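Local coordinates for TssK (Serratia sp. FS14, PDB 5Y0E), which probably serves as a trimeric baseplate component of the bacterial type VI secretion system, the contractile machine that delivers effectors into neighbouring cells, at residues 61-65 / 76-80; 361-366 / 431-437. All blocks are in the same frame, centred on the assembly; numbering follows the deposited sequence.

Interaction 1: 61-65 / 76-80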
loop_
_atom_site.group_PDB
_atom_site.type_symbol
_atom_site.label_atom_id
_atom_site.label_comp_id
_atom_site.label_asym_id
_atom_site.label_seq_id
_atom_site.Cartn_x
_atom_site.Cartn_y
_atom_site.Cartn_z
ATOM N N ALA A 61 -10.579 -15.597 -29.749
ATOM C CA ALA A 61 -11.618 -16.250 -28.980
ATOM C C ALA A 61 -11.263 -16.250 -27.499
ATOM O O ALA A 61 -10.123 -16.522 -27.123
ATOM C CB ALA A 61 -11.830 -17.671 -29.473
ATOM N N LEU A 62 -12.254 -15.978 -26.662
ATOM C CA LEU A 62 -12.087 -16.029 -25.216
ATOM C C LEU A 62 -12.620 -17.347 -24.684
ATOM O O LEU A 62 -13.810 -17.614 -24.792
ATOM C CB LEU A 62 -12.815 -14.873 -24.553
ATOM C CG LEU A 62 -12.365 -13.551 -25.124
ATOM C CD1 LEU A 62 -13.077 -12.421 -24.447
ATOM C CD2 LEU A 62 -10.883 -13.440 -24.945
ATOM N N ASN A 63 -11.741 -18.162 -24.104
ATOM C CA ASN A 63 -12.200 -19.338 -23.368
ATOM C C ASN A 63 -13.155 -18.948 -22.241
ATOM O O ASN A 63 -14.214 -19.553 -22.071
ATOM C CB ASN A 63 -11.005 -20.098 -22.791
ATOM C CG ASN A 63 -10.348 -21.019 -23.787
ATOM O OD1 ASN A 63 -11.000 -21.576 -24.661
ATOM N ND2 ASN A 63 -9.045 -21.204 -23.645
ATOM N N ALA A 64 -12.789 -17.935 -21.462
ATOM C CA ALA A 64 -13.496 -17.550 -20.253
ATOM C C ALA A 64 -13.089 -16.131 -19.899
ATOM O O ALA A 64 -12.014 -15.677 -20.281
ATOM C CB ALA A 64 -13.175 -18.498 -19.101
ATOM N N ALA A 65 -13.950 -15.442 -19.160
ATOM C CA ALA A 65 -13.632 -14.103 -18.688
ATOM C C ALA A 65 -14.650 -13.685 -17.640
ATOM O O ALA A 65 -15.778 -14.170 -17.625
ATOM C CB ALA A 65 -13.623 -13.098 -19.835
ATOM N N ARG A 76 -19.661 -12.744 -16.587
ATOM C CA ARG A 76 -18.901 -13.948 -16.320
ATOM C C ARG A 76 -19.340 -14.988 -17.337
ATOM O O ARG A 76 -20.538 -15.185 -17.528
ATOM C CB ARG A 76 -19.144 -14.442 -14.894
ATOM C CG ARG A 76 -18.549 -15.796 -14.600
ATOM C CD ARG A 76 -18.887 -16.254 -13.191
ATOM N NE ARG A 76 -18.696 -15.175 -12.229
ATOM C CZ ARG A 76 -17.556 -14.939 -11.585
ATOM N NH1 ARG A 76 -16.499 -15.716 -11.787
ATOM N NH2 ARG A 76 -17.468 -13.924 -10.733
ATOM N N PHE A 77 -18.389 -15.632 -18.003
ATOM C CA PHE A 77 -18.740 -16.696 -18.925
ATOM C C PHE A 77 -17.599 -17.685 -18.993
ATOM O O PHE A 77 -16.473 -17.393 -18.604
ATOM C CB PHE A 77 -19.090 -16.171 -20.323
ATOM C CG PHE A 77 -17.942 -15.528 -21.057
ATOM C CD1 PHE A 77 -16.934 -16.288 -21.623
ATOM C CD2 PHE A 77 -17.895 -14.166 -21.211
ATOM C CE1 PHE A 77 -15.896 -15.700 -22.296
ATOM C CE2 PHE A 77 -16.861 -13.571 -21.894
ATOM C CZ PHE A 77 -15.861 -14.341 -22.435
ATOM N N SER A 78 -17.906 -18.867 -19.500
ATOM C CA SER A 78 -16.893 -19.892 -19.667
ATOM C C SER A 78 -17.390 -20.901 -20.679
ATOM O O SER A 78 -18.579 -21.188 -20.755
ATOM C CB SER A 78 -16.564 -20.586 -18.359
ATOM O OG SER A 78 -15.681 -21.650 -18.605
ATOM N N GLY A 79 -16.469 -21.426 -21.463
ATOM C CA GLY A 79 -16.855 -22.370 -22.478
ATOM C C GLY A 79 -17.343 -21.698 -23.735
ATOM O O GLY A 79 -17.956 -20.633 -23.695
ATOM N N ALA A 80 -17.096 -22.354 -24.862
ATOM C CA ALA A 80 -17.481 -21.800 -26.149
ATOM C C ALA A 80 -18.980 -21.592 -26.253
ATOM O O ALA A 80 -19.428 -20.724 -27.000
ATOM C CB ALA A 80 -16.993 -22.716 -27.263
#

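Interaction 2: 361-366 / 431-437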
loop_
_atom_site.group_PDB
_atom_site.type_symbol
_atom_site.label_atom_id
_atom_site.label_comp_id
_atom_site.label_asym_id
_atom_site.label_seq_id
_atom_site.Cartn_x
_atom_site.Cartn_y
_atom_site.Cartn_z
ATOM N N HIS A 361 37.004 -28.321 -3.322
ATOM C CA HIS A 361 35.756 -28.942 -2.971
ATOM C C HIS A 361 34.504 -28.332 -3.564
ATOM O O HIS A 361 33.591 -29.043 -3.917
ATOM C CB HIS A 361 35.606 -28.998 -1.462
ATOM C CG HIS A 361 36.669 -29.792 -0.780
ATOM N ND1 HIS A 361 36.529 -30.276 0.496
ATOM C CD2 HIS A 361 37.888 -30.187 -1.200
ATOM C CE1 HIS A 361 37.619 -30.932 0.834
ATOM N NE2 HIS A 361 38.461 -30.886 -0.176
ATOM N N PHE A 362 34.434 -27.025 -3.679
ATOM C CA PHE A 362 33.216 -26.425 -4.187
ATOM C C PHE A 362 32.821 -26.872 -5.571
ATOM O O PHE A 362 31.693 -27.239 -5.798
ATOM C CB PHE A 362 33.292 -24.917 -4.145
ATOM C CG PHE A 362 32.027 -24.250 -4.540
ATOM C CD1 PHE A 362 31.053 -24.020 -3.625
ATOM C CD2 PHE A 362 31.822 -23.864 -5.826
ATOM C CE1 PHE A 362 29.891 -23.408 -3.981
ATOM C CE2 PHE A 362 30.657 -23.256 -6.195
ATOM C CZ PHE A 362 29.689 -23.032 -5.270
ATOM N N PRO A 363 33.757 -26.850 -6.499
ATOM C CA PRO A 363 33.450 -27.235 -7.868
ATOM C C PRO A 363 33.049 -28.680 -8.011
ATOM O O PRO A 363 32.393 -29.000 -8.978
ATOM C CB PRO A 363 34.754 -26.988 -8.598
ATOM C CG PRO A 363 35.497 -26.051 -7.751
ATOM C CD PRO A 363 35.145 -26.422 -6.368
ATOM N N ALA A 364 33.451 -29.537 -7.086
ATOM C CA ALA A 364 33.078 -30.924 -7.115
ATOM C C ALA A 364 31.768 -31.132 -6.391
ATOM O O ALA A 364 30.883 -31.793 -6.878
ATOM C CB ALA A 364 34.159 -31.751 -6.466
ATOM N N GLN A 365 31.625 -30.527 -5.231
ATOM C CA GLN A 365 30.422 -30.703 -4.440
ATOM C C GLN A 365 29.202 -29.895 -4.843
ATOM O O GLN A 365 28.163 -29.995 -4.217
ATOM C CB GLN A 365 30.730 -30.442 -2.984
ATOM C CG GLN A 365 31.349 -31.627 -2.304
ATOM C CD GLN A 365 32.385 -31.236 -1.299
ATOM O OE1 GLN A 365 33.571 -31.440 -1.509
ATOM N NE2 GLN A 365 31.943 -30.687 -0.188
ATOM N N MET A 366 29.322 -29.070 -5.861
ATOM C CA MET A 366 28.183 -28.313 -6.289
ATOM C C MET A 366 27.798 -28.869 -7.622
ATOM O O MET A 366 28.502 -28.717 -8.589
ATOM C CB MET A 366 28.506 -26.832 -6.384
ATOM C CG MET A 366 27.484 -26.009 -7.145
ATOM S SD MET A 366 25.886 -25.883 -6.359
ATOM C CE MET A 366 26.041 -24.378 -5.435
ATOM N N GLU A 431 29.348 -28.597 3.583
ATOM C CA GLU A 431 30.340 -28.420 4.635
ATOM C C GLU A 431 30.869 -26.987 4.665
ATOM O O GLU A 431 32.040 -26.765 4.966
ATOM C CB GLU A 431 31.504 -29.392 4.444
ATOM C CG GLU A 431 32.226 -29.204 3.104
ATOM C CD GLU A 431 33.660 -29.695 3.113
ATOM O OE1 GLU A 431 34.273 -29.747 4.198
ATOM O OE2 GLU A 431 34.183 -30.033 2.031
ATOM N N PHE A 432 30.034 -25.996 4.356
ATOM C CA PHE A 432 30.519 -24.666 4.006
ATOM C C PHE A 432 29.930 -23.599 4.916
ATOM O O PHE A 432 28.995 -22.885 4.533
ATOM C CB PHE A 432 30.211 -24.356 2.551
ATOM C CG PHE A 432 30.878 -25.281 1.598
ATOM C CD1 PHE A 432 30.276 -26.459 1.228
ATOM C CD2 PHE A 432 32.110 -24.977 1.074
ATOM C CE1 PHE A 432 30.890 -27.313 0.346
ATOM C CE2 PHE A 432 32.727 -25.827 0.191
ATOM C CZ PHE A 432 32.115 -26.997 -0.175
ATOM N N PRO A 433 30.485 -23.429 6.104
ATOM C CA PRO A 433 30.011 -22.373 6.989
ATOM C C PRO A 433 30.127 -21.008 6.348
ATOM O O PRO A 433 31.122 -20.683 5.701
ATOM C CB PRO A 433 30.937 -22.491 8.204
ATOM C CG PRO A 433 32.105 -23.231 7.715
ATOM C CD PRO A 433 31.594 -24.178 6.699
ATOM N N GLY A 434 29.108 -20.195 6.566
ATOM C CA GLY A 434 29.142 -18.825 6.121
ATOM C C GLY A 434 28.831 -18.615 4.663
ATOM O O GLY A 434 28.920 -17.482 4.195
ATOM N N LEU A 435 28.449 -19.661 3.947
ATOM C CA LEU A 435 28.264 -19.575 2.515
ATOM C C LEU A 435 27.412 -18.384 2.128
ATOM O O LEU A 435 26.392 -18.106 2.751
ATOM C CB LEU A 435 27.620 -20.849 2.007
ATOM C CG LEU A 435 27.485 -20.854 0.495
ATOM C CD1 LEU A 435 28.858 -20.965 -0.093
ATOM C CD2 LEU A 435 26.634 -21.999 0.056
ATOM N N ASP A 436 27.869 -17.650 1.125
ATOM C CA ASP A 436 27.064 -16.635 0.471
ATOM C C ASP A 436 27.299 -16.780 -1.018
ATOM O O ASP A 436 28.436 -16.971 -1.448
ATOM C CB ASP A 436 27.425 -15.220 0.930
ATOM C CG ASP A 436 26.609 -14.154 0.218
ATOM O OD1 ASP A 436 25.369 -14.194 0.310
ATOM O OD2 ASP A 436 27.196 -13.279 -0.452
ATOM N N MET A 437 26.230 -16.725 -1.801
ATOM C CA MET A 437 26.364 -16.926 -3.229
ATOM C C MET A 437 25.554 -15.896 -3.981
ATOM O O MET A 437 24.591 -15.331 -3.466
ATOM C CB MET A 437 25.943 -18.314 -3.660
ATOM C CG MET A 437 26.899 -19.373 -3.203
ATOM S SD MET A 437 26.482 -21.017 -3.770
ATOM C CE MET A 437 24.722 -20.976 -3.609
#

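Interaction 1: 61-65 / 76-80
Segments 61-65 and 76-80 belong to the two antiparallel arms of a beta hairpin, strands 62-68 and 74-78, and meet at the end remote from its turn. Leu62 enters first: its CB lies 3.7 Å from CZ of Phe77, an apolar contact near the plane of the ring. At Asn63 the backbone changes direction, with phi/psi of -58/-47 instead of extended values. Asn63 and Ala64 together face Asp49 on the neighbouring strand, which makes a classic beta bulge, while Asn63 O still accepts a hydrogen bond from Gly79 N at 3.0 Å. Gly79 has phi/psi of 83/148; a CB here would collide with the carbonyl oxygen of Ser78, so these angles suit glycine. Ala64 and Ser78 form a non-hydrogen-bonded pair, CA to CA 4.2 Å, with their CB atoms 4.0 Å apart. Ala65 and Phe77 follow as a hydrogen-bonded pair: Ala65 N to Phe77 O is 3.2 Å and Phe77 N to Ala65 O is 3.0 Å. On the face of the sheet that carries Ala65 and Phe77, opposite to that of Ala64 and Ser78, Ala65 CB meets Phe77 CZ at 3.6 Å. Strand 62-68 is the middle of a three-stranded antiparallel sheet, between 44-50 and 74-78; Leu62 and Ala65 touch Leu48 of strand 44-50, and Leu62 and Phe77 reach Leu153 and Leu151 of strand 142-155, respectively.

Interaction 2: 361-366 / 431-437
One carboxylate oxygen, OE2 of Glu431, accepts two side-chain hydrogen bonds from the end of helix 355-365: His361 ND1 donates over 2.8 Å and Gln365 NE2 over 3.2 Å, with angles at the hydrogen of 175° and 173°. The two donors are four residues apart, one helical turn, which sets them side by side. His361 thus forms a His-carboxylate hydrogen bond, with OE2 near the plane of its ring. Gln365 NE2 has a second partner in the carbonyl oxygen of Ala429, so the glutamine ties the helix to the chain just ahead of Glu431.

Phe432 lies directly beyond this polar group. Phe432 CZ is 4.2 Å from both His361 CB and Phe362 CA, and Phe432 CE1 is 3.6 Å from Gln365 NE2. A type II beta turn from Phe432 to Leu435, with Gly434 at a phi of 80°, then reverses the chain into strand 436-443 and brings Met437 back to the helix. Met437 SD sits 4.1 Å from Phe362 CZ and 5.2 Å from the ring centroid, 81° off the normal: an edge-on Met-aromatic contact. Met366 CE approaches Met437 SD at 3.8 Å. Phe362 also packs on Leu347 and Val349 of strand 343-350, placing the helix against the eight-stranded sheet.

The chemistry therefore grades from directional hydrogen bonds at exposed Glu431 to sulfur, aromatic and aliphatic packing around buried Phe362 and Met366. Two nearly linear hydrogen bonds to one oxygen make the polar side direction-dependent, whereas the packing of Phe362, Met366 and Met437 depends on shape and burial.

In the fold
Interactions 1 and 2 lie on opposite sides of the chain's centre, their centres 51 Å and nearest atoms about 39 Å apart. They hold no element in common: strands 62-68 and 74-78 in one, helix 355-365 and strand 436-443 in the other. Both are partly buried and similar in size, 291 and 303 Å², yet differently built. In the first, main-chain atoms make all three cross-segment hydrogen bonds; in the second, side chains make both. Each combines buried aromatic packing with a more exposed margin, and each has a residue of one segment packed on the second subunit: Arg76 on Asp3 of that subunit, and Asp436, which takes no part in interaction 2, on its Arg395.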